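Local coordinates for EDD domain protein, DegV family (Ruminococcus gnavus, PDB 3JR7) that is of unknown function but, as a member of the DegV family, may bind lipids, at residues C29-P34 and S138-E143; A250-N255 and V279-I284. All blocks are in the same frame, centred on the assembly; numbering follows the deposited sequence.

How the contacts relate
Both contacts are largely buried and lie side by side, their centres about 8 Å apart. Contact 1 is a meeting of loops, joining the turn after strand 22-27 to the start of helix 141-155, and its bonds come mostly from side chains: a carboxylate, a hydroxyl and a thiol. Contact 2 pairs strand 248-253 with strand 275-280, and its bonds are chiefly backbone ones; it reaches the surface at Asp280. The two meet at a polar seam, where Glu31 OE2 and Cys29 O of contact 1 take the backbone N and the hydroxyl of Ser282, and at an apolar one, where Val141 packs on Val279.

Contact 1 (C29-P34 and S138-E143); sequences CGEFTP and SASVGE
Gly30 and Ser140 bring the two loops together, their CA atoms only 4.3 Å apart. This is the tight part of the contact. With no side chain on Gly30, its CA can approach both Ser140 O, at 3.5 Å in a CA-H...O contact, and Glu143 CB, at 3.8 Å. A second CA-H...O contact runs the other way, from Ser140 CA to Cys29 O.

Cys29 and Glu31 flank the glycine. The Cys29 thiol lies anti to its own backbone N, and Ser140 N gives SG a weak hydrogen bond of 3.4 Å with an N-H...S angle of 144°. The same sulfur lies 4.2 Å from Ala139 CB, a thiol being both a modest acceptor and apolar enough for a methyl. Glu143, in the first turn of helix 141-155, extends beyond CG and brings OE2 to 3.4 Å from Cys29 CB. The Glu31 chain instead bends at chi2 (73°), turning its carboxylate back to the helix start. There Ser140 OG donates to OE1 over 2.9 Å, on the syn side but 31° out of the carboxylate plane. The other oxygen, OE2, takes Ser282 N and the Ser285 hydroxyl.

Beyond Glu31 the two segments part. Phe32 stacks on His44, Thr33 caps the next helix, and Pro34 is exposed. At the far end, partly exposed Ala139 borders the pocket occupied by a polyether molecule.

Ser140 sits at the N-cap of its helix, yet its hydroxyl serves Glu31 rather than capping. Glu31 OE1 also lies 3.1 Å from Val141 N, though at an angle too poor for a hydrogen bond. The starts of helices 141-155 and 283-289, where backbone N-H groups gather partial positive charge, would tend to favour the ionised form of this buried carboxylate.

Contact 2 (A250-N255 and V279-I284); sequences AIAHCN and VDTSGI
Ile251, His253 and Val279 carry a parallel ladder of backbone bonds. Val279 N donates to Ile251 O at 2.8 Å and His253 N to Val279 O at 3.0 Å. As the second strand ends, Thr281 N gives His253 O a third bond, also 3.0 Å.

The apolar contacts lie on the face of Ala252 and Val279. Small Ala252 lets CB meet Val279 CG2 at 3.8 Å, and Thr281 CG2 lies 4.0 Å from Ala252 CB. The Thr281 hydroxyl has its main partner in Thr286.

On the opposite face, His253 and Asp280 run side by side, ring and carboxylate 60° apart. CG of His253 lies between its backbone N and carbonyl carbon (chi1 75°), starting the ring alongside Asp280. Asp280 CA sits over a ring face. His253 NE2 comes within 3.1 Å of Asp280 OD1, but too poorly angled for a hydrogen bond. Asp280 is exposed, its polar carboxylate suiting an edge strand, and a water beside it accepts from Asn255 N.

The pairing closes a beta-alpha-beta crossover through helix 257-270. Strand 275-280 is outermost in this chain's sheet, strand 294-297 flanks 248-253, and helix 141-155 covers the Ala252 and Val279 face through Val141.

Contact 1 (C29-P34 and S138-E143)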
ATOM      1  N   CYS A  29      -2.563   4.269   4.239  1.00 21.67           N
ATOM      2  CA  CYS A  29      -1.745   3.056   4.124  1.00 21.27           C
ATOM      3  C   CYS A  29      -0.634   3.249   3.103  1.00 20.62           C
ATOM      4  O   CYS A  29       0.503   2.791   3.303  1.00 21.09           O
ATOM      5  CB  CYS A  29      -2.609   1.835   3.799  1.00 21.06           C
ATOM      6  SG  CYS A  29      -1.653   0.316   3.861  1.00 21.12           S
ATOM      7  N   GLY A  30      -0.936   3.977   2.039  1.00 20.14           N
ATOM      8  CA  GLY A  30       0.009   4.182   0.974  1.00 21.06           C
ATOM      9  C   GLY A  30       1.054   5.192   1.356  1.00 22.23           C
ATOM     10  O   GLY A  30       0.707   6.370   1.520  1.00 21.25           O
ATOM     11  N   GLU A  31       2.326   4.768   1.445  1.00 22.27           N
ATOM     12  CA  GLU A  31       3.388   5.667   1.907  1.00 23.64           C
ATOM     13  C   GLU A  31       3.696   6.741   0.874  1.00 23.94           C
ATOM     14  O   GLU A  31       3.565   6.483  -0.285  1.00 23.70           O
ATOM     15  CB  GLU A  31       4.695   4.885   2.207  1.00 23.78           C
ATOM     16  CG  GLU A  31       4.678   3.937   3.380  1.00 23.68           C
ATOM     17  CD  GLU A  31       3.884   2.668   3.158  1.00 23.76           C
ATOM     18  OE1 GLU A  31       3.627   2.290   1.974  1.00 23.55           O
ATOM     19  OE2 GLU A  31       3.539   2.038   4.181  1.00 24.60           O
ATOM     20  N   PHE A  32       4.092   7.949   1.293  1.00 25.22           N
ATOM     21  CA  PHE A  32       4.663   8.965   0.373  1.00 25.79           C
ATOM     22  C   PHE A  32       6.156   9.061   0.556  1.00 27.08           C
ATOM     23  O   PHE A  32       6.621   9.100   1.686  1.00 25.58           O
ATOM     24  CB  PHE A  32       4.109  10.382   0.612  1.00 25.75           C
ATOM     25  CG  PHE A  32       2.652  10.567   0.232  1.00 25.63           C
ATOM     26  CD1 PHE A  32       1.936   9.586  -0.459  1.00 25.84           C
ATOM     27  CD2 PHE A  32       2.003  11.739   0.582  1.00 25.58           C
ATOM     28  CE1 PHE A  32       0.597   9.784  -0.770  1.00 27.97           C
ATOM     29  CE2 PHE A  32       0.710  11.950   0.262  1.00 26.62           C
ATOM     30  CZ  PHE A  32      -0.022  10.952  -0.416  1.00 28.02           C
ATOM     31  N   THR A  33       6.897   9.140  -0.539  1.00 29.36           N
ATOM     32  CA  THR A  33       8.303   9.469  -0.483  1.00 31.31           C
ATOM     33  C   THR A  33       8.466  10.961  -0.176  1.00 33.15           C
ATOM     34  O   THR A  33       7.509  11.722  -0.292  1.00 32.04           O
ATOM     35  CB  THR A  33       9.004   9.190  -1.809  1.00 31.46           C
ATOM     36  OG1 THR A  33       8.370   9.943  -2.859  1.00 32.38           O
ATOM     37  CG2 THR A  33       8.980   7.715  -2.122  1.00 31.61           C
ATOM     38  N   PRO A  34       9.688  11.386   0.216  1.00 35.79           N
ATOM     39  CA  PRO A  34       9.942  12.825   0.445  1.00 36.52           C
ATOM     40  C   PRO A  34       9.531  13.672  -0.751  1.00 36.42           C
ATOM     41  O   PRO A  34       8.895  14.713  -0.613  1.00 36.56           O
ATOM     42  CB  PRO A  34      11.469  12.892   0.622  1.00 37.55           C
ATOM     43  CG  PRO A  34      11.859  11.539   1.154  1.00 37.56           C
ATOM     44  CD  PRO A  34      10.873  10.552   0.513  1.00 36.41           C
ATOM     45  N   SER A 138      -3.970  -4.129  -3.481  1.00 18.98           N
ATOM     46  CA  SER A 138      -2.688  -4.138  -2.846  1.00 18.98           C
ATOM     47  C   SER A 138      -2.765  -3.321  -1.549  1.00 19.37           C
ATOM     48  O   SER A 138      -3.851  -3.138  -1.000  1.00 18.96           O
ATOM     49  CB  SER A 138      -1.598  -3.619  -3.831  1.00 20.29           C
ATOM     50  OG  SER A 138      -0.238  -3.683  -3.292  1.00 19.98           O
ATOM     51  N   ALA A 139      -1.609  -2.847  -1.069  1.00 19.43           N
ATOM     52  CA  ALA A 139      -1.489  -2.105   0.174  1.00 18.37           C
ATOM     53  C   ALA A 139      -0.149  -1.403   0.108  1.00 18.22           C
ATOM     54  O   ALA A 139       0.701  -1.718  -0.739  1.00 18.28           O
ATOM     55  CB  ALA A 139      -1.503  -3.057   1.380  1.00 17.69           C
ATOM     56  N   SER A 140       0.056  -0.457   1.008  1.00 19.04           N
ATOM     57  CA  SER A 140       1.377   0.098   1.300  1.00 19.09           C
ATOM     58  C   SER A 140       1.950   0.667   0.009  1.00 19.05           C
ATOM     59  O   SER A 140       1.258   1.418  -0.690  1.00 20.00           O
ATOM     60  CB  SER A 140       2.268  -0.986   1.954  1.00 19.83           C
ATOM     61  OG  SER A 140       3.634  -0.561   2.155  1.00 20.59           O
ATOM     62  N   VAL A 141       3.153   0.267  -0.348  1.00 18.53           N
ATOM     63  CA  VAL A 141       3.853   0.791  -1.514  1.00 19.21           C
ATOM     64  C   VAL A 141       3.228   0.390  -2.862  1.00 19.77           C
ATOM     65  O   VAL A 141       3.513   1.012  -3.901  1.00 19.94           O
ATOM     66  CB  VAL A 141       5.401   0.498  -1.520  1.00 19.46           C
ATOM     67  CG1 VAL A 141       6.135   1.430  -0.525  1.00 18.46           C
ATOM     68  CG2 VAL A 141       5.692  -0.977  -1.288  1.00 19.73           C
ATOM     69  N   GLY A 142       2.354  -0.609  -2.855  1.00 19.74           N
ATOM     70  CA  GLY A 142       1.501  -0.858  -4.046  1.00 20.66           C
ATOM     71  C   GLY A 142       0.689   0.413  -4.374  1.00 19.91           C
ATOM     72  O   GLY A 142       0.605   0.835  -5.520  1.00 19.00           O
ATOM     73  N   GLU A 143       0.121   1.044  -3.342  1.00 20.61           N
ATOM     74  CA  GLU A 143      -0.648   2.300  -3.535  1.00 18.74           C
ATOM     75  C   GLU A 143       0.270   3.437  -3.987  1.00 19.11           C
ATOM     76  O   GLU A 143      -0.072   4.246  -4.873  1.00 19.06           O
ATOM     77  CB  GLU A 143      -1.350   2.674  -2.243  1.00 18.50           C
ATOM     78  CG  GLU A 143      -2.406   1.644  -1.796  1.00 20.59           C
ATOM     79  CD  GLU A 143      -3.005   1.968  -0.440  1.00 20.44           C
ATOM     80  OE1 GLU A 143      -3.531   3.077  -0.269  1.00 21.56           O
ATOM     81  OE2 GLU A 143      -2.936   1.104   0.457  1.00 20.72           O
TER

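Contact 2 (A250-N255 and V279-I284)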
ATOM      1  N   ALA A 250       9.433  -0.950  -5.515  1.00 21.58           N
ATOM      2  CA  ALA A 250       9.291  -0.308  -4.231  1.00 21.33           C
ATOM      3  C   ALA A 250       9.407  -1.310  -3.130  1.00 21.19           C
ATOM      4  O   ALA A 250       8.905  -2.447  -3.225  1.00 21.12           O
ATOM      5  CB  ALA A 250       7.942   0.476  -4.124  1.00 20.30           C
ATOM      6  N   ILE A 251      10.067  -0.880  -2.061  1.00 21.85           N
ATOM      7  CA  ILE A 251      10.224  -1.679  -0.852  1.00 22.21           C
ATOM      8  C   ILE A 251       9.823  -0.868   0.383  1.00 21.87           C
ATOM      9  O   ILE A 251      10.333   0.213   0.606  1.00 21.80           O
ATOM     10  CB  ILE A 251      11.671  -2.172  -0.678  1.00 22.35           C
ATOM     11  CG1 ILE A 251      12.103  -3.025  -1.861  1.00 23.32           C
ATOM     12  CG2 ILE A 251      11.832  -2.990   0.602  1.00 21.05           C
ATOM     13  CD1 ILE A 251      13.598  -3.097  -2.025  1.00 22.96           C
ATOM     14  N   ALA A 252       8.899  -1.377   1.178  1.00 21.31           N
ATOM     15  CA  ALA A 252       8.604  -0.773   2.450  1.00 21.30           C
ATOM     16  C   ALA A 252       9.071  -1.712   3.536  1.00 21.63           C
ATOM     17  O   ALA A 252       8.956  -2.940   3.404  1.00 22.40           O
ATOM     18  CB  ALA A 252       7.107  -0.491   2.594  1.00 21.93           C
ATOM     19  N   HIS A 253       9.603  -1.136   4.613  1.00 21.79           N
ATOM     20  CA  HIS A 253      10.098  -1.910   5.746  1.00 22.14           C
ATOM     21  C   HIS A 253       9.598  -1.289   7.023  1.00 22.70           C
ATOM     22  O   HIS A 253       9.363  -0.070   7.085  1.00 22.77           O
ATOM     23  CB  HIS A 253      11.632  -1.969   5.742  1.00 22.80           C
ATOM     24  CG  HIS A 253      12.268  -0.694   6.185  1.00 22.53           C
ATOM     25  ND1 HIS A 253      12.533   0.350   5.328  1.00 25.18           N
ATOM     26  CD2 HIS A 253      12.642  -0.275   7.414  1.00 19.68           C
ATOM     27  CE1 HIS A 253      13.078   1.347   6.010  1.00 22.41           C
ATOM     28  NE2 HIS A 253      13.140   0.999   7.276  1.00 23.63           N
ATOM     29  N   CYS A 254       9.362  -2.141   8.015  1.00 22.47           N
ATOM     30  CA  CYS A 254       8.961  -1.681   9.329  1.00 23.78           C
ATOM     31  C   CYS A 254      10.127  -1.859  10.309  1.00 23.99           C
ATOM     32  O   CYS A 254      10.312  -2.947  10.843  1.00 23.73           O
ATOM     33  CB  CYS A 254       7.766  -2.487   9.828  1.00 23.01           C
ATOM     34  SG  CYS A 254       7.136  -1.870  11.410  1.00 26.11           S
ATOM     35  N   ASN A 255      10.880  -0.777  10.521  1.00 25.06           N
ATOM     36  CA  ASN A 255      11.990  -0.742  11.505  1.00 25.43           C
ATOM     37  C   ASN A 255      13.089  -1.782  11.174  1.00 25.91           C
ATOM     38  O   ASN A 255      13.613  -2.463  12.066  1.00 24.19           O
ATOM     39  CB  ASN A 255      11.436  -0.988  12.900  1.00 25.79           C
ATOM     40  CG  ASN A 255      12.464  -0.729  14.012  1.00 26.95           C
ATOM     41  OD1 ASN A 255      13.248   0.222  13.936  1.00 26.90           O
ATOM     42  ND2 ASN A 255      12.456  -1.576  15.036  1.00 25.53           N
ATOM     43  N   VAL A 279      11.044   2.796   1.565  1.00 23.45           N
ATOM     44  CA  VAL A 279      10.334   3.685   2.500  1.00 23.50           C
ATOM     45  C   VAL A 279      10.017   2.995   3.793  1.00 23.63           C
ATOM     46  O   VAL A 279       9.894   1.759   3.840  1.00 22.77           O
ATOM     47  CB  VAL A 279       8.979   4.197   1.967  1.00 23.58           C
ATOM     48  CG1 VAL A 279       9.210   5.161   0.932  1.00 25.02           C
ATOM     49  CG2 VAL A 279       8.053   3.005   1.500  1.00 21.19           C
ATOM     50  N   ASP A 280       9.848   3.809   4.832  1.00 23.64           N
ATOM     51  CA  ASP A 280       9.352   3.359   6.114  1.00 24.71           C
ATOM     52  C   ASP A 280       7.876   3.138   6.002  1.00 24.41           C
ATOM     53  O   ASP A 280       7.177   3.915   5.351  1.00 25.51           O
ATOM     54  CB  ASP A 280       9.612   4.380   7.220  1.00 25.08           C
ATOM     55  CG  ASP A 280      11.101   4.543   7.504  1.00 26.56           C
ATOM     56  OD1 ASP A 280      11.663   3.643   8.121  1.00 25.15           O
ATOM     57  OD2 ASP A 280      11.694   5.515   7.024  1.00 29.92           O
ATOM     58  N   THR A 281       7.403   2.095   6.650  1.00 23.30           N
ATOM     59  CA  THR A 281       5.976   1.790   6.621  1.00 23.60           C
ATOM     60  C   THR A 281       5.104   2.897   7.278  1.00 23.48           C
ATOM     61  O   THR A 281       5.465   3.493   8.302  1.00 23.46           O
ATOM     62  CB  THR A 281       5.668   0.485   7.322  1.00 23.28           C
ATOM     63  OG1 THR A 281       6.369   0.431   8.563  1.00 23.43           O
ATOM     64  CG2 THR A 281       6.051  -0.720   6.468  1.00 23.44           C
ATOM     65  N   SER A 282       3.947   3.142   6.683  1.00 22.72           N
ATOM     66  CA  SER A 282       2.926   4.062   7.235  1.00 22.86           C
ATOM     67  C   SER A 282       2.339   3.470   8.523  1.00 22.50           C
ATOM     68  O   SER A 282       2.643   2.342   8.887  1.00 23.02           O
ATOM     69  CB  SER A 282       1.788   4.201   6.231  1.00 21.74           C
ATOM     70  OG  SER A 282       1.057   2.943   6.168  1.00 20.93           O
ATOM     71  N   GLY A 283       1.483   4.221   9.210  1.00 22.74           N
ATOM     72  CA  GLY A 283       0.796   3.719  10.405  1.00 21.77           C
ATOM     73  C   GLY A 283       0.039   2.427  10.153  1.00 21.99           C
ATOM     74  O   GLY A 283       0.197   1.432  10.887  1.00 20.37           O
ATOM     75  N   ILE A 284      -0.823   2.417   9.121  1.00 20.88           N
ATOM     76  CA  ILE A 284      -1.579   1.175   8.852  1.00 19.85           C
ATOM     77  C   ILE A 284      -0.635   0.030   8.436  1.00 19.77           C
ATOM     78  O   ILE A 284      -0.786  -1.099   8.893  1.00 20.11           O
ATOM     79  CB  ILE A 284      -2.647   1.420   7.789  1.00 19.62           C
ATOM     80  CG1 ILE A 284      -3.692   2.407   8.341  1.00 20.43           C
ATOM     81  CG2 ILE A 284      -3.310   0.100   7.355  1.00 18.84           C
ATOM     82  CD1 ILE A 284      -4.528   1.872   9.516  1.00 20.08           C
TER
HETATM   83  O   HOH W   1      10.299   1.745   9.090  1.00 27.37           O